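Local coordinates for acyl-CoA dehydrogenase (Thermus thermophilus, PDB 2Z1Q), which oxidises acyl-CoA thioesters to 2,3-dehydroacyl-CoA, using bound FAD to accept the electrons, at the flavin-adenine dinucleotide site. Numbering follows the deposited sequence. Chains: chain A/B, Acyl-CoA dehydrogenase.

The flavin-adenine dinucleotide site. Residues chain A 146, 149, 154-155, 181, 183, 230, 393, 397, 402-403, 406, 476; chain B 285, 289, 291, 296, 299, 302, 372-376. With FAD (flavin-adenine dinucleotide), chain C.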
loop_
_atom_site.group_PDB
_atom_site.type_symbol
_atom_site.label_atom_id
_atom_site.label_comp_id
_atom_site.label_asym_id
_atom_site.label_seq_id
_atom_site.Cartn_x
_atom_site.Cartn_y
_atom_site.Cartn_z
ATOM N N TYR A 146 -0.703 -28.462 2.487
ATOM C CA TYR A 146 -1.753 -28.404 3.523
ATOM C C TYR A 146 -3.080 -28.022 2.855
ATOM O O TYR A 146 -3.189 -26.952 2.263
ATOM C CB TYR A 146 -1.390 -27.332 4.548
ATOM C CG TYR A 146 -2.210 -27.275 5.831
ATOM C CD1 TYR A 146 -2.097 -28.279 6.814
ATOM C CD2 TYR A 146 -3.004 -26.167 6.114
ATOM C CE1 TYR A 146 -2.759 -28.146 8.058
ATOM C CE2 TYR A 146 -3.656 -26.031 7.339
ATOM C CZ TYR A 146 -3.527 -27.015 8.306
ATOM O OH TYR A 146 -4.130 -26.783 9.523
ATOM N N THR A 149 -8.386 -24.705 3.499
ATOM C CA THR A 149 -9.245 -23.713 2.848
ATOM C C THR A 149 -10.070 -24.269 1.683
ATOM O O THR A 149 -9.615 -25.143 0.946
ATOM C CB THR A 149 -8.421 -22.527 2.289
ATOM O OG1 THR A 149 -7.705 -21.878 3.342
ATOM C CG2 THR A 149 -9.359 -21.528 1.613
ATOM N N GLY A 154 -12.691 -19.898 4.556
ATOM C CA GLY A 154 -11.306 -19.476 4.687
ATOM C C GLY A 154 -11.023 -19.098 6.124
ATOM O O GLY A 154 -10.590 -19.941 6.903
ATOM N N SER A 155 -11.273 -17.837 6.474
ATOM C CA SER A 155 -11.058 -17.381 7.848
ATOM C C SER A 155 -11.805 -18.345 8.768
ATOM O O SER A 155 -11.350 -18.661 9.864
ATOM C CB SER A 155 -11.598 -15.948 8.044
ATOM O OG SER A 155 -11.104 -15.038 7.076
ATOM N N TRP A 181 -6.782 -22.650 -3.155
ATOM C CA TRP A 181 -5.440 -22.082 -3.005
ATOM C C TRP A 181 -4.445 -22.997 -2.292
ATOM O O TRP A 181 -3.910 -22.628 -1.257
ATOM C CB TRP A 181 -5.494 -20.753 -2.224
ATOM C CG TRP A 181 -6.409 -19.683 -2.772
ATOM C CD1 TRP A 181 -7.616 -19.306 -2.266
ATOM C CD2 TRP A 181 -6.178 -18.854 -3.918
ATOM N NE1 TRP A 181 -8.157 -18.294 -3.019
ATOM C CE2 TRP A 181 -7.294 -17.997 -4.041
ATOM C CE3 TRP A 181 -5.134 -18.748 -4.850
ATOM C CZ2 TRP A 181 -7.401 -17.047 -5.061
ATOM C CZ3 TRP A 181 -5.237 -17.801 -5.865
ATOM C CH2 TRP A 181 -6.364 -16.961 -5.962
ATOM N N SER A 183 -0.934 -24.371 -1.644
ATOM C CA SER A 183 0.473 -24.165 -1.941
ATOM C C SER A 183 1.173 -25.506 -2.193
ATOM O O SER A 183 0.865 -26.500 -1.539
ATOM C CB SER A 183 1.155 -23.421 -0.780
ATOM O OG SER A 183 0.669 -22.092 -0.645
ATOM N N THR A 230 0.419 -22.706 -6.706
ATOM C CA THR A 230 -0.849 -22.608 -5.990
ATOM C C THR A 230 -1.955 -23.146 -6.907
ATOM O O THR A 230 -2.196 -22.606 -7.989
ATOM C CB THR A 230 -1.191 -21.140 -5.571
ATOM O OG1 THR A 230 -0.065 -20.542 -4.915
ATOM C CG2 THR A 230 -2.368 -21.119 -4.605
ATOM N N ILE A 393 0.316 -10.474 -0.074
ATOM C CA ILE A 393 -0.309 -11.681 0.426
ATOM C C ILE A 393 -0.058 -11.892 1.937
ATOM O O ILE A 393 -0.808 -12.608 2.599
ATOM C CB ILE A 393 0.222 -12.879 -0.376
ATOM C CG1 ILE A 393 -0.902 -13.868 -0.685
ATOM C CG2 ILE A 393 1.405 -13.475 0.338
ATOM C CD1 ILE A 393 -1.840 -14.143 0.441
ATOM N N PHE A 397 -2.177 -14.249 4.985
ATOM C CA PHE A 397 -1.622 -15.492 5.511
ATOM C C PHE A 397 -1.673 -15.544 7.033
ATOM O O PHE A 397 -1.650 -14.512 7.700
ATOM C CB PHE A 397 -0.148 -15.640 5.119
ATOM C CG PHE A 397 0.083 -16.058 3.697
ATOM C CD1 PHE A 397 -0.934 -16.621 2.945
ATOM C CD2 PHE A 397 1.350 -15.947 3.138
ATOM C CE1 PHE A 397 -0.698 -17.073 1.655
ATOM C CE2 PHE A 397 1.604 -16.399 1.852
ATOM C CZ PHE A 397 0.580 -16.965 1.102
ATOM N N GLU A 402 -6.985 -8.798 10.443
ATOM C CA GLU A 402 -8.202 -8.482 11.182
ATOM C C GLU A 402 -8.434 -9.581 12.231
ATOM O O GLU A 402 -8.633 -9.284 13.409
ATOM C CB GLU A 402 -9.419 -8.405 10.257
ATOM C CG GLU A 402 -9.432 -7.188 9.328
ATOM C CD GLU A 402 -8.423 -7.301 8.214
ATOM O OE1 GLU A 402 -7.704 -6.313 7.969
ATOM O OE2 GLU A 402 -8.353 -8.378 7.578
ATOM N N ILE A 403 -8.402 -10.840 11.798
ATOM C CA ILE A 403 -8.599 -11.972 12.703
ATOM C C ILE A 403 -7.525 -11.965 13.819
ATOM O O ILE A 403 -7.825 -12.252 14.981
ATOM C CB ILE A 403 -8.566 -13.330 11.909
ATOM C CG1 ILE A 403 -9.968 -13.658 11.355
ATOM C CG2 ILE A 403 -8.053 -14.475 12.801
ATOM C CD1 ILE A 403 -10.480 -12.738 10.234
ATOM N N LEU A 406 -8.178 -9.386 16.452
ATOM C CA LEU A 406 -9.283 -9.794 17.326
ATOM C C LEU A 406 -8.810 -10.794 18.392
ATOM O O LEU A 406 -9.367 -10.855 19.485
ATOM C CB LEU A 406 -10.436 -10.425 16.509
ATOM C CG LEU A 406 -11.284 -9.490 15.627
ATOM C CD1 LEU A 406 -12.296 -10.271 14.791
ATOM C CD2 LEU A 406 -11.990 -8.500 16.530
ATOM N N GLN A 476 -15.575 -5.211 17.540
ATOM C CA GLN A 476 -14.323 -5.440 16.830
ATOM C C GLN A 476 -13.455 -4.201 16.673
ATOM O O GLN A 476 -12.238 -4.282 16.814
ATOM C CB GLN A 476 -14.614 -6.054 15.465
ATOM C CG GLN A 476 -15.277 -7.417 15.542
ATOM C CD GLN A 476 -15.312 -8.083 14.200
ATOM O OE1 GLN A 476 -15.055 -7.440 13.181
ATOM N NE2 GLN A 476 -15.628 -9.367 14.177
ATOM N N TYR B 285 -18.839 -7.260 -2.591
ATOM C CA TYR B 285 -18.261 -8.476 -2.051
ATOM C C TYR B 285 -18.607 -8.614 -0.565
ATOM O O TYR B 285 -18.885 -9.723 -0.099
ATOM C CB TYR B 285 -16.739 -8.491 -2.249
ATOM C CG TYR B 285 -16.111 -9.828 -1.944
ATOM C CD1 TYR B 285 -16.263 -10.907 -2.819
ATOM C CD2 TYR B 285 -15.415 -10.032 -0.759
ATOM C CE1 TYR B 285 -15.734 -12.160 -2.517
ATOM C CE2 TYR B 285 -14.883 -11.292 -0.438
ATOM C CZ TYR B 285 -15.046 -12.346 -1.324
ATOM O OH TYR B 285 -14.517 -13.578 -1.025
ATOM N N ARG B 289 -20.174 -12.228 0.315
ATOM C CA ARG B 289 -19.327 -13.171 1.031
ATOM C C ARG B 289 -19.815 -13.421 2.445
ATOM O O ARG B 289 -19.931 -12.497 3.245
ATOM C CB ARG B 289 -17.881 -12.673 1.080
ATOM C CG ARG B 289 -16.933 -13.635 1.791
ATOM C CD ARG B 289 -16.845 -14.976 1.062
ATOM N NE ARG B 289 -15.786 -15.825 1.602
ATOM C CZ ARG B 289 -15.444 -17.014 1.110
ATOM N NH1 ARG B 289 -14.466 -17.707 1.672
ATOM N NH2 ARG B 289 -16.084 -17.517 0.063
ATOM N N GLN B 291 -19.077 -15.458 5.993
ATOM C CA GLN B 291 -18.138 -16.233 6.807
ATOM C C GLN B 291 -18.717 -16.250 8.212
ATOM O O GLN B 291 -19.297 -15.254 8.669
ATOM C CB GLN B 291 -16.731 -15.620 6.840
ATOM C CG GLN B 291 -15.940 -15.806 5.550
ATOM C CD GLN B 291 -15.715 -17.263 5.205
ATOM O OE1 GLN B 291 -14.861 -17.934 5.795
ATOM N NE2 GLN B 291 -16.493 -17.767 4.254
ATOM N N ILE B 296 -19.686 -10.749 5.747
ATOM C CA ILE B 296 -18.551 -10.095 6.387
ATOM C C ILE B 296 -18.796 -8.611 6.594
ATOM O O ILE B 296 -18.214 -7.988 7.487
ATOM C CB ILE B 296 -17.243 -10.338 5.587
ATOM C CG1 ILE B 296 -17.358 -9.833 4.143
ATOM C CG2 ILE B 296 -16.956 -11.818 5.573
ATOM C CD1 ILE B 296 -16.084 -10.060 3.317
ATOM N N PHE B 299 -19.412 -7.503 10.114
ATOM C CA PHE B 299 -18.374 -7.479 11.132
ATOM C C PHE B 299 -17.839 -6.069 11.309
ATOM O O PHE B 299 -17.725 -5.306 10.337
ATOM C CB PHE B 299 -17.234 -8.423 10.761
ATOM C CG PHE B 299 -17.636 -9.866 10.724
ATOM C CD1 PHE B 299 -17.412 -10.634 9.588
ATOM C CD2 PHE B 299 -18.243 -10.463 11.826
ATOM C CE1 PHE B 299 -17.784 -11.974 9.546
ATOM C CE2 PHE B 299 -18.620 -11.806 11.792
ATOM C CZ PHE B 299 -18.390 -12.557 10.650
ATOM N N ILE B 302 -14.709 -4.836 9.087
ATOM C CA ILE B 302 -14.996 -4.590 7.683
ATOM C C ILE B 302 -15.757 -3.271 7.586
ATOM O O ILE B 302 -15.473 -2.455 6.705
ATOM C CB ILE B 302 -15.866 -5.683 7.072
ATOM C CG1 ILE B 302 -15.110 -7.000 7.104
ATOM C CG2 ILE B 302 -16.248 -5.326 5.662
ATOM C CD1 ILE B 302 -15.159 -7.638 8.435
ATOM N N ILE B 372 -10.578 -6.711 1.958
ATOM C CA ILE B 372 -11.971 -7.142 2.055
ATOM C C ILE B 372 -12.206 -8.463 1.302
ATOM O O ILE B 372 -12.958 -9.315 1.779
ATOM C CB ILE B 372 -12.895 -5.992 1.521
ATOM C CG1 ILE B 372 -12.927 -4.854 2.547
ATOM C CG2 ILE B 372 -14.319 -6.481 1.286
ATOM C CD1 ILE B 372 -13.710 -3.660 2.077
ATOM N N HIS B 373 -11.534 -8.659 0.162
ATOM C CA HIS B 373 -11.683 -9.898 -0.630
ATOM C C HIS B 373 -10.810 -11.058 -0.186
ATOM O O HIS B 373 -10.803 -12.119 -0.822
ATOM C CB HIS B 373 -11.361 -9.658 -2.113
ATOM C CG HIS B 373 -12.308 -8.729 -2.796
ATOM N ND1 HIS B 373 -12.391 -7.392 -2.473
ATOM C CD2 HIS B 373 -13.185 -8.929 -3.807
ATOM C CE1 HIS B 373 -13.274 -6.806 -3.259
ATOM N NE2 HIS B 373 -13.769 -7.715 -4.079
ATOM N N GLY B 374 -10.054 -10.851 0.884
ATOM C CA GLY B 374 -9.179 -11.902 1.369
ATOM C C GLY B 374 -8.246 -12.434 0.299
ATOM O O GLY B 374 -7.641 -11.659 -0.449
ATOM N N GLY B 375 -8.129 -13.758 0.219
ATOM C CA GLY B 375 -7.252 -14.355 -0.776
ATOM C C GLY B 375 -7.628 -13.975 -2.195
ATOM O O GLY B 375 -6.758 -13.675 -3.032
ATOM N N TYR B 376 -8.924 -13.955 -2.477
ATOM C CA TYR B 376 -9.396 -13.621 -3.807
ATOM C C TYR B 376 -8.953 -12.246 -4.282
ATOM O O TYR B 376 -8.943 -11.987 -5.488
ATOM C CB TYR B 376 -10.915 -13.732 -3.866
ATOM C CG TYR B 376 -11.400 -15.080 -3.396
ATOM C CD1 TYR B 376 -11.605 -15.333 -2.041
ATOM C CD2 TYR B 376 -11.607 -16.122 -4.301
ATOM C CE1 TYR B 376 -12.006 -16.592 -1.593
ATOM C CE2 TYR B 376 -12.004 -17.382 -3.869
ATOM C CZ TYR B 376 -12.201 -17.613 -2.515
ATOM O OH TYR B 376 -12.570 -18.873 -2.097
HETATM P PA FAD C . -12.627 -13.829 2.723
HETATM O O1A FAD C . -11.588 -13.627 1.743
HETATM O O2A FAD C . -13.544 -15.140 2.771
HETATM O O5B FAD C . -12.499 -12.999 4.059
HETATM C C5B FAD C . -12.891 -11.650 3.854
HETATM C C4B FAD C . -12.870 -11.134 5.251
HETATM O O4B FAD C . -12.232 -11.742 6.322
HETATM C C3B FAD C . -12.917 -9.572 5.546
HETATM O O3B FAD C . -14.263 -9.086 5.436
HETATM C C2B FAD C . -12.342 -9.719 7.007
HETATM O O2B FAD C . -12.685 -8.657 7.917
HETATM C C1B FAD C . -13.059 -11.009 7.147
HETATM N N9A FAD C . -13.386 -11.583 8.435
HETATM C C8A FAD C . -13.584 -12.933 8.579
HETATM N N7A FAD C . -13.907 -13.221 9.782
HETATM C C5A FAD C . -13.915 -12.094 10.522
HETATM C C6A FAD C . -14.173 -11.791 11.886
HETATM N N6A FAD C . -14.493 -12.809 12.757
HETATM N N1A FAD C . -14.081 -10.490 12.292
HETATM C C2A FAD C . -13.792 -9.506 11.442
HETATM N N3A FAD C . -13.555 -9.755 10.165
HETATM C C4A FAD C . -13.589 -11.017 9.650
HETATM N N1 FAD C . -4.779 -22.386 2.309
HETATM C C2 FAD C . -4.386 -23.587 2.744
HETATM O O2 FAD C . -5.177 -24.251 3.405
HETATM N N3 FAD C . -3.155 -24.111 2.470
HETATM C C4 FAD C . -2.223 -23.429 1.713
HETATM O O4 FAD C . -1.132 -23.901 1.463
HETATM C C4X FAD C . -2.605 -22.108 1.185
HETATM N N5 FAD C . -1.803 -21.368 0.412
HETATM C C5X FAD C . -2.204 -20.177 -0.107
HETATM C C6 FAD C . -1.346 -19.419 -0.992
HETATM C C7 FAD C . -1.805 -18.213 -1.543
HETATM C C7M FAD C . -0.903 -17.457 -2.494
HETATM C C8 FAD C . -3.100 -17.701 -1.211
HETATM C C8M FAD C . -3.617 -16.404 -1.797
HETATM C C9 FAD C . -3.930 -18.408 -0.352
HETATM C C9A FAD C . -3.500 -19.651 0.226
HETATM N N10 FAD C . -4.375 -20.394 1.057
HETATM C C10 FAD C . -3.985 -21.607 1.552
HETATM C "C1'" FAD C . -5.673 -19.804 1.316
HETATM C "C2'" FAD C . -5.855 -19.090 2.659
HETATM O "O2'" FAD C . -5.797 -20.003 3.759
HETATM C "C3'" FAD C . -7.203 -18.506 2.491
HETATM O "O3'" FAD C . -7.141 -17.586 1.366
HETATM C "C4'" FAD C . -7.701 -17.716 3.662
HETATM O "O4'" FAD C . -7.821 -18.516 4.845
HETATM C "C5'" FAD C . -8.999 -17.235 3.104
HETATM O "O5'" FAD C . -9.701 -16.400 3.891
HETATM P P FAD C . -10.821 -15.944 2.830
HETATM O O1P FAD C . -10.151 -15.469 1.602
HETATM O O2P FAD C . -11.788 -17.208 2.463
HETATM O O3P FAD C . -11.579 -14.727 3.616
HETATM O O HOH W 1 -0.032 -26.136 1.306
#
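In the manner of the acyl-CoA dehydrogenase family, FAD lies across the dimer interface, its isoalloxazine held by chain A and its pyrophosphate met largely by chain B. Backbone groups read the pyrimidine end: flavin N3 donates to A:Tyr146 O at 2.8 Å, approaching from above the carbonyl plane, while A:Thr149 N donates to O2 and A:Ser183 N to O4. The hydroxyl A:Thr149 OG1, turned beside its own backbone N (chi1 -60°), bridges flavin N1 and the ribityl 2'-hydroxyl O2', 2.7 Å from the latter. A:Ser183 OG, similarly rotated (chi1 -67°), donates to the redox-active N5 at 2.8 Å; these donors at N1 and N5 may favour electron uptake by the flavin.

B:Arg289 presents its guanidinium side-on to the pyrophosphate. NE forms a salt bridge with O2A of the adenosine-side phosphate at 2.6 Å, and NH1 reaches O2P of the neighbouring phosphate; both oxygens are tilted out of the guanidinium plane. B:Gly375 N, at the start of 3-10 helix 374-378, donates to O1P at 3.0 Å. B:Gln291 OE1 accepts from A:Gly154 N, tying the two chains together beside the phosphates. The extended side chain of A:Gln476 donates through NE2 to adenine N1A at 2.7 Å along a bent path, with N1A well out of the amide plane.

Around the flavin, A:Trp181 lays CB over the face of the dimethylbenzene ring, with its indole swung towards B:Tyr376, which it crosses obliquely. On the opposite face A:Phe397 stands nearly perpendicular, its CE1 edge pointing at the ring, 3.6 Å from C7, while A:Ile393 CD1 packs on the phenyl face.

The adenine is sandwiched: B:Phe299 stacks nearly parallel on its six-membered ring, and A:Ile403 CD1 covers its five-membered ring.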